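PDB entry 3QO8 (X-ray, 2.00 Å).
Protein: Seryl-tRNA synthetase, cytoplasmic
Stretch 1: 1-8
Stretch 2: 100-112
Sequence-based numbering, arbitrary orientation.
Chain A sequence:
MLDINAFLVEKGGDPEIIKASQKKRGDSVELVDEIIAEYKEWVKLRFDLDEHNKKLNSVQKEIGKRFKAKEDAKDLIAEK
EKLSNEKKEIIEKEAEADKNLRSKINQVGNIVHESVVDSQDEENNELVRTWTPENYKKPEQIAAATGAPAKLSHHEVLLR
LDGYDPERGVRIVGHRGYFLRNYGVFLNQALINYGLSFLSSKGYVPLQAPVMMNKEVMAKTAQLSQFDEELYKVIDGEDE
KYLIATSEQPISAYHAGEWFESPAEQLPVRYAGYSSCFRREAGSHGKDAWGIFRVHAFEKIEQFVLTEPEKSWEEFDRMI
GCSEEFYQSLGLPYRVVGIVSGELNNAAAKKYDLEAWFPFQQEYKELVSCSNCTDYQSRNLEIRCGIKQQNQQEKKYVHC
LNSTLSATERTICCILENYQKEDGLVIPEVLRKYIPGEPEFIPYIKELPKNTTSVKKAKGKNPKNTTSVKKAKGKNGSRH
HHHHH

Stretch 1 1-8: MLDINAFL
Stretch 2 100-112: NLRSKINQVGNIV

The N-terminal stretch packs on the last turns of a helix and the extended segment after it. No direct hydrogen bond joins the two; apolar contacts and two bridging waters do. The two stretches bury 528 Å² between them, both sides summed. Met1 and Leu2 are extended (psi 171° and 158°), and residues 4-7 form a 3-10 segment, with Phe7 N hydrogen-bonded to Ile4 O at 3.0 Å. CA atoms pair nearest as Met1 with Asn106 (5.5 Å) and Leu2 with Asn110 (6.5 Å). From Leu2, stretch 1 runs back along the helix, so Ile4 reaches Leu101 and Ile105.

Stretch 2 enters as a helix. The CA-to-CB bond of Leu101 (t, p) points sideways, but its end comes nearer: CD2 lies 3.8 Å from Ile4 CD1. Arg102 offers its backbone: Met1 CE lies 3.4 Å from Arg102 O. Ser103 and Lys104 make no contact.

Ile105 (m, t) is the hub, its CB directed toward stretch 1. Its CD1 meets Ile4 CD1 at 3.5 Å; Ile4 is t, p. Its CG2 lies 3.6 Å from Met1 CE, 3.6 Å from Leu2 O and 4.1 Å from Phe7 CE2. A branched aliphatic side chain can serve all four neighbours.

At Asn106 (t, chi2 69°), Met1 CE comes within 3.3 Å of N and 3.6 Å of CB. Met1 has chi1 76°, chi2 -139° and chi3 -50°. One water O accepts from Met1 N (2.9 Å) and donates to Asn106 OD1 (3.2 Å).

Val108 (t) is extended, phi/psi -81/125. Its CG1 touches Leu2 CD1 at 3.9 Å, and its CG2 meets the edge of the Phe7 ring, 4.1 Å from CZ. Phe7 has chi1 m, chi2 -100°. A second water O accepts from Leu2 N (3.0 Å) and donates to Ile105 O (2.5 Å) and Val108 O (2.8 Å).

Gly109 O lies 3.8 Å from Leu2 CD1. Asn110 OD1, 3.5 Å from Leu2 CD2, accepts a weak hydrogen bond from Ile111 N (2.9 Å). Ile111 (m, m) places CD1 3.6 Å from Leu2 CD1. Leu2 (m, t) is buried, CB toward stretch 2; its branched apolar end suits this pocket, CD1 touching both Val108 and Ile111.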

ATOM      1  N   MET A   1       0.411 -14.416 -23.791  1.00 32.32           N
ATOM      2  CA  MET A   1      -0.289 -15.456 -24.530  1.00 34.56           C
ATOM      3  C   MET A   1       0.689 -16.193 -25.436  1.00 28.65           C
ATOM      4  O   MET A   1       1.844 -15.792 -25.574  1.00 28.03           O
ATOM      5  CB  MET A   1      -1.410 -14.849 -25.372  1.00 36.01           C
ATOM      6  CG  MET A   1      -0.910 -14.159 -26.618  1.00 43.76           C
ATOM      7  SD  MET A   1      -1.768 -12.612 -26.937  1.00109.73           S
ATOM      8  CE  MET A   1      -3.466 -13.159 -26.791  1.00 26.19           C
ATOM      9  N   LEU A   2       0.225 -17.284 -26.032  1.00 22.73           N
ATOM     10  CA  LEU A   2       1.023 -18.034 -26.985  1.00 21.43           C
ATOM     11  C   LEU A   2       1.068 -17.293 -28.314  1.00 26.31           C
ATOM     12  O   LEU A   2       0.195 -16.485 -28.603  1.00 26.02           O
ATOM     13  CB  LEU A   2       0.405 -19.420 -27.207  1.00 22.97           C
ATOM     14  CG  LEU A   2       0.251 -20.310 -25.970  1.00 26.18           C
ATOM     15  CD1 LEU A   2      -0.435 -21.629 -26.355  1.00 26.13           C
ATOM     16  CD2 LEU A   2       1.611 -20.576 -25.343  1.00 30.16           C
ATOM     17  N   ASP A   3       2.087 -17.582 -29.115  1.00 26.23           N
ATOM     18  CA  ASP A   3       2.177 -17.032 -30.458  1.00 27.59           C
ATOM     19  C   ASP A   3       1.034 -17.545 -31.322  1.00 31.52           C
ATOM     20  O   ASP A   3       0.640 -18.710 -31.223  1.00 31.27           O
ATOM     21  CB  ASP A   3       3.503 -17.409 -31.084  1.00 31.22           C
ATOM     22  N   ILE A   4       0.505 -16.673 -32.171  1.00 29.90           N
ATOM     23  CA  ILE A   4      -0.493 -17.063 -33.157  1.00 34.87           C
ATOM     24  C   ILE A   4      -0.019 -18.297 -33.941  1.00 34.67           C
ATOM     25  O   ILE A   4      -0.764 -19.262 -34.118  1.00 30.01           O
ATOM     26  CB  ILE A   4      -0.763 -15.902 -34.130  1.00 43.76           C
ATOM     27  CG1 ILE A   4      -1.764 -16.310 -35.210  1.00 51.09           C
ATOM     28  CG2 ILE A   4       0.541 -15.417 -34.750  1.00 53.97           C
ATOM     29  CD1 ILE A   4      -3.171 -16.472 -34.696  1.00 58.10           C
ATOM     30  N   ASN A   5       1.234 -18.273 -34.382  1.00 31.80           N
ATOM     31  CA  ASN A   5       1.759 -19.331 -35.235  1.00 34.00           C
ATOM     32  C   ASN A   5       1.799 -20.697 -34.555  1.00 37.61           C
ATOM     33  O   ASN A   5       1.833 -21.733 -35.226  1.00 35.55           O
ATOM     34  CB  ASN A   5       3.129 -18.941 -35.805  1.00 34.21           C
ATOM     35  CG  ASN A   5       3.022 -17.911 -36.910  1.00 39.14           C
ATOM     36  OD1 ASN A   5       1.926 -17.577 -37.351  1.00 41.34           O
ATOM     37  ND2 ASN A   5       4.161 -17.402 -37.365  1.00 46.20           N
ATOM     38  N   ALA A   6       1.771 -20.703 -33.223  1.00 33.63           N
ATOM     39  CA  ALA A   6       1.743 -21.964 -32.485  1.00 32.68           C
ATOM     40  C   ALA A   6       0.507 -22.796 -32.822  1.00 24.97           C
ATOM     41  O   ALA A   6       0.529 -24.020 -32.713  1.00 30.30           O
ATOM     42  CB  ALA A   6       1.819 -21.710 -30.980  1.00 36.10           C
ATOM     43  N   PHE A   7      -0.571 -22.132 -33.219  1.00 23.81           N
ATOM     44  CA  PHE A   7      -1.832 -22.815 -33.527  1.00 29.70           C
ATOM     45  C   PHE A   7      -1.890 -23.293 -34.978  1.00 32.99           C
ATOM     46  O   PHE A   7      -2.821 -23.984 -35.371  1.00 27.90           O
ATOM     47  CB  PHE A   7      -3.024 -21.880 -33.269  1.00 29.37           C
ATOM     48  CG  PHE A   7      -3.158 -21.445 -31.833  1.00 30.77           C
ATOM     49  CD1 PHE A   7      -4.070 -22.063 -30.989  1.00 25.43           C
ATOM     50  CD2 PHE A   7      -2.369 -20.421 -31.330  1.00 27.05           C
ATOM     51  CE1 PHE A   7      -4.192 -21.677 -29.665  1.00 27.77           C
ATOM     52  CE2 PHE A   7      -2.481 -20.025 -30.009  1.00 25.55           C
ATOM     53  CZ  PHE A   7      -3.397 -20.657 -29.172  1.00 23.72           C
ATOM     54  N   LEU A   8      -0.899 -22.910 -35.776  1.00 33.21           N
ATOM     55  CA  LEU A   8      -0.984 -23.071 -37.228  1.00 30.89           C
ATOM     56  C   LEU A   8       0.034 -24.070 -37.760  1.00 34.17           C
ATOM     57  O   LEU A   8       1.230 -23.777 -37.834  1.00 33.81           O
ATOM     58  CB  LEU A   8      -0.801 -21.713 -37.905  1.00 31.41           C
ATOM     59  CG  LEU A   8      -1.778 -20.666 -37.359  1.00 28.74           C
ATOM     60  CD1 LEU A   8      -1.463 -19.275 -37.897  1.00 31.15           C
ATOM     61  CD2 LEU A   8      -3.214 -21.088 -37.680  1.00 33.42           C
ATOM     62  N   ASN A 100     -11.361 -10.624 -32.132  1.00 45.16           N
ATOM     63  CA  ASN A 100     -11.921 -11.844 -31.567  1.00 50.99           C
ATOM     64  C   ASN A 100     -10.897 -12.967 -31.537  1.00 47.57           C
ATOM     65  O   ASN A 100     -10.920 -13.822 -30.655  1.00 46.21           O
ATOM     66  CB  ASN A 100     -13.167 -12.285 -32.339  1.00 57.25           C
ATOM     67  CG  ASN A 100     -14.317 -11.309 -32.191  1.00 64.41           C
ATOM     68  OD1 ASN A 100     -14.334 -10.486 -31.273  1.00 66.52           O
ATOM     69  ND2 ASN A 100     -15.290 -11.398 -33.092  1.00 67.78           N
ATOM     70  N   LEU A 101     -10.001 -12.963 -32.515  1.00 40.05           N
ATOM     71  CA  LEU A 101      -8.945 -13.958 -32.560  1.00 41.68           C
ATOM     72  C   LEU A 101      -8.028 -13.775 -31.354  1.00 39.00           C
ATOM     73  O   LEU A 101      -7.798 -14.713 -30.600  1.00 34.71           O
ATOM     74  CB  LEU A 101      -8.167 -13.856 -33.872  1.00 37.24           C
ATOM     75  CG  LEU A 101      -6.906 -14.699 -34.006  1.00 37.90           C
ATOM     76  CD1 LEU A 101      -7.256 -16.178 -34.036  1.00 32.86           C
ATOM     77  CD2 LEU A 101      -6.176 -14.294 -35.269  1.00 38.14           C
ATOM     78  N   ARG A 102      -7.535 -12.559 -31.145  1.00 39.41           N
ATOM     79  CA  ARG A 102      -6.642 -12.316 -30.016  1.00 44.40           C
ATOM     80  C   ARG A 102      -7.326 -12.545 -28.666  1.00 43.13           C
ATOM     81  O   ARG A 102      -6.697 -12.994 -27.703  1.00 36.12           O
ATOM     82  CB  ARG A 102      -6.019 -10.924 -30.109  1.00 49.91           C
ATOM     83  CG  ARG A 102      -5.202 -10.752 -31.383  1.00 62.66           C
ATOM     84  CD  ARG A 102      -4.581  -9.376 -31.511  1.00 72.58           C
ATOM     85  NE  ARG A 102      -3.863  -9.248 -32.776  1.00 81.58           N
ATOM     86  CZ  ARG A 102      -2.591  -9.597 -32.957  1.00 82.36           C
ATOM     87  NH1 ARG A 102      -1.884 -10.089 -31.947  1.00 78.59           N
ATOM     88  NH2 ARG A 102      -2.024  -9.450 -34.147  1.00 82.29           N
ATOM     89  N   SER A 103      -8.620 -12.255 -28.605  1.00 43.12           N
ATOM     90  CA  SER A 103      -9.395 -12.481 -27.393  1.00 44.83           C
ATOM     91  C   SER A 103      -9.426 -13.958 -27.043  1.00 46.96           C
ATOM     92  O   SER A 103      -9.321 -14.333 -25.875  1.00 49.06           O
ATOM     93  CB  SER A 103     -10.821 -11.972 -27.575  1.00 51.84           C
ATOM     94  OG  SER A 103     -11.675 -12.496 -26.576  1.00 58.58           O
ATOM     95  N   LYS A 104      -9.587 -14.795 -28.065  1.00 40.33           N
ATOM     96  CA  LYS A 104      -9.615 -16.233 -27.868  1.00 44.95           C
ATOM     97  C   LYS A 104      -8.237 -16.750 -27.485  1.00 38.38           C
ATOM     98  O   LYS A 104      -8.101 -17.523 -26.544  1.00 39.90           O
ATOM     99  CB  LYS A 104     -10.132 -16.945 -29.116  1.00 45.89           C
ATOM    100  CG  LYS A 104     -11.636 -16.827 -29.296  1.00 53.50           C
ATOM    101  CD  LYS A 104     -12.140 -17.737 -30.404  1.00 58.86           C
ATOM    102  CE  LYS A 104     -13.653 -17.665 -30.531  1.00 62.83           C
ATOM    103  NZ  LYS A 104     -14.338 -18.044 -29.268  1.00 66.26           N
ATOM    104  N   ILE A 105      -7.214 -16.313 -28.207  1.00 26.58           N
ATOM    105  CA  ILE A 105      -5.862 -16.759 -27.911  1.00 29.19           C
ATOM    106  C   ILE A 105      -5.481 -16.399 -26.481  1.00 31.16           C
ATOM    107  O   ILE A 105      -4.794 -17.160 -25.793  1.00 29.54           O
ATOM    108  CB  ILE A 105      -4.857 -16.173 -28.895  1.00 28.03           C
ATOM    109  CG1 ILE A 105      -5.079 -16.797 -30.281  1.00 30.02           C
ATOM    110  CG2 ILE A 105      -3.436 -16.392 -28.398  1.00 25.50           C
ATOM    111  CD1 ILE A 105      -4.318 -16.118 -31.382  1.00 29.60           C
ATOM    112  N   ASN A 106      -5.967 -15.251 -26.025  1.00 30.82           N
ATOM    113  CA  ASN A 106      -5.698 -14.794 -24.671  1.00 33.51           C
ATOM    114  C   ASN A 106      -6.231 -15.735 -23.594  1.00 34.33           C
ATOM    115  O   ASN A 106      -5.714 -15.769 -22.480  1.00 41.32           O
ATOM    116  CB  ASN A 106      -6.258 -13.385 -24.462  1.00 39.23           C
ATOM    117  CG  ASN A 106      -5.992 -12.862 -23.075  1.00 46.36           C
ATOM    118  OD1 ASN A 106      -4.847 -12.587 -22.714  1.00 47.53           O
ATOM    119  ND2 ASN A 106      -7.050 -12.717 -22.283  1.00 53.30           N
ATOM    120  N   GLN A 107      -7.264 -16.494 -23.933  1.00 33.92           N
ATOM    121  CA  GLN A 107      -7.855 -17.441 -22.995  1.00 35.53           C
ATOM    122  C   GLN A 107      -7.040 -18.735 -22.837  1.00 35.65           C
ATOM    123  O   GLN A 107      -7.200 -19.452 -21.852  1.00 30.19           O
ATOM    124  CB  GLN A 107      -9.279 -17.792 -23.422  1.00 40.34           C
ATOM    125  CG  GLN A 107     -10.219 -16.616 -23.514  1.00 47.44           C
ATOM    126  CD  GLN A 107     -11.617 -17.047 -23.881  1.00 55.01           C
ATOM    127  OE1 GLN A 107     -12.174 -17.960 -23.270  1.00 60.20           O
ATOM    128  NE2 GLN A 107     -12.189 -16.408 -24.892  1.00 58.24           N
ATOM    129  N   VAL A 108      -6.167 -19.026 -23.798  1.00 30.05           N
ATOM    130  CA  VAL A 108      -5.406 -20.271 -23.781  1.00 26.21           C
ATOM    131  C   VAL A 108      -4.189 -20.179 -22.858  1.00 32.51           C
ATOM    132  O   VAL A 108      -3.344 -19.290 -23.006  1.00 29.73           O
ATOM    133  CB  VAL A 108      -4.947 -20.671 -25.197  1.00 28.07           C
ATOM    134  CG1 VAL A 108      -4.157 -21.982 -25.159  1.00 23.97           C
ATOM    135  CG2 VAL A 108      -6.150 -20.789 -26.131  1.00 30.04           C
ATOM    136  N   GLY A 109      -4.104 -21.103 -21.909  1.00 28.77           N
ATOM    137  CA  GLY A 109      -2.977 -21.160 -20.997  1.00 25.13           C
ATOM    138  C   GLY A 109      -1.686 -21.557 -21.684  1.00 27.72           C
ATOM    139  O   GLY A 109      -1.690 -22.115 -22.779  1.00 26.48           O
ATOM    140  N   ASN A 110      -0.569 -21.245 -21.039  1.00 25.91           N
ATOM    141  CA  ASN A 110       0.746 -21.605 -21.545  1.00 23.02           C
ATOM    142  C   ASN A 110       0.850 -23.136 -21.693  1.00 29.78           C
ATOM    143  O   ASN A 110       0.139 -23.886 -21.011  1.00 22.02           O
ATOM    144  CB  ASN A 110       1.810 -21.090 -20.573  1.00 18.60           C
ATOM    145  CG  ASN A 110       3.167 -20.940 -21.221  1.00 21.00           C
ATOM    146  OD1 ASN A 110       3.339 -21.251 -22.392  1.00 24.92           O
ATOM    147  ND2 ASN A 110       4.134 -20.434 -20.462  1.00 22.65           N
ATOM    148  N   ILE A 111       1.727 -23.600 -22.580  1.00 24.85           N
ATOM    149  CA  ILE A 111       1.915 -25.042 -22.768  1.00 26.55           C
ATOM    150  C   ILE A 111       2.506 -25.676 -21.524  1.00 25.90           C
ATOM    151  O   ILE A 111       3.620 -25.344 -21.115  1.00 25.06           O
ATOM    152  CB  ILE A 111       2.860 -25.358 -23.938  1.00 29.42           C
ATOM    153  CG1 ILE A 111       2.361 -24.700 -25.225  1.00 31.08           C
ATOM    154  CG2 ILE A 111       3.017 -26.878 -24.107  1.00 28.80           C
ATOM    155  CD1 ILE A 111       0.902 -24.884 -25.442  1.00 37.37           C
ATOM    156  N   VAL A 112       1.761 -26.593 -20.921  1.00 19.28           N
ATOM    157  CA  VAL A 112       2.253 -27.301 -19.752  1.00 30.54           C
ATOM    158  C   VAL A 112       3.459 -28.170 -20.088  1.00 29.73           C
ATOM    159  O   VAL A 112       3.419 -29.000 -20.995  1.00 26.08           O
ATOM    160  CB  VAL A 112       1.167 -28.176 -19.113  1.00 28.36           C
ATOM    161  CG1 VAL A 112       1.745 -28.902 -17.918  1.00 23.56           C
ATOM    162  CG2 VAL A 112      -0.017 -27.311 -18.709  1.00 29.68           C
TER
HETATM  163  O   HOH W   1      -1.843 -13.612 -22.149  1.00 45.57           O
HETATM  164  O   HOH W   2      -2.527 -18.146 -25.371  1.00 24.83           O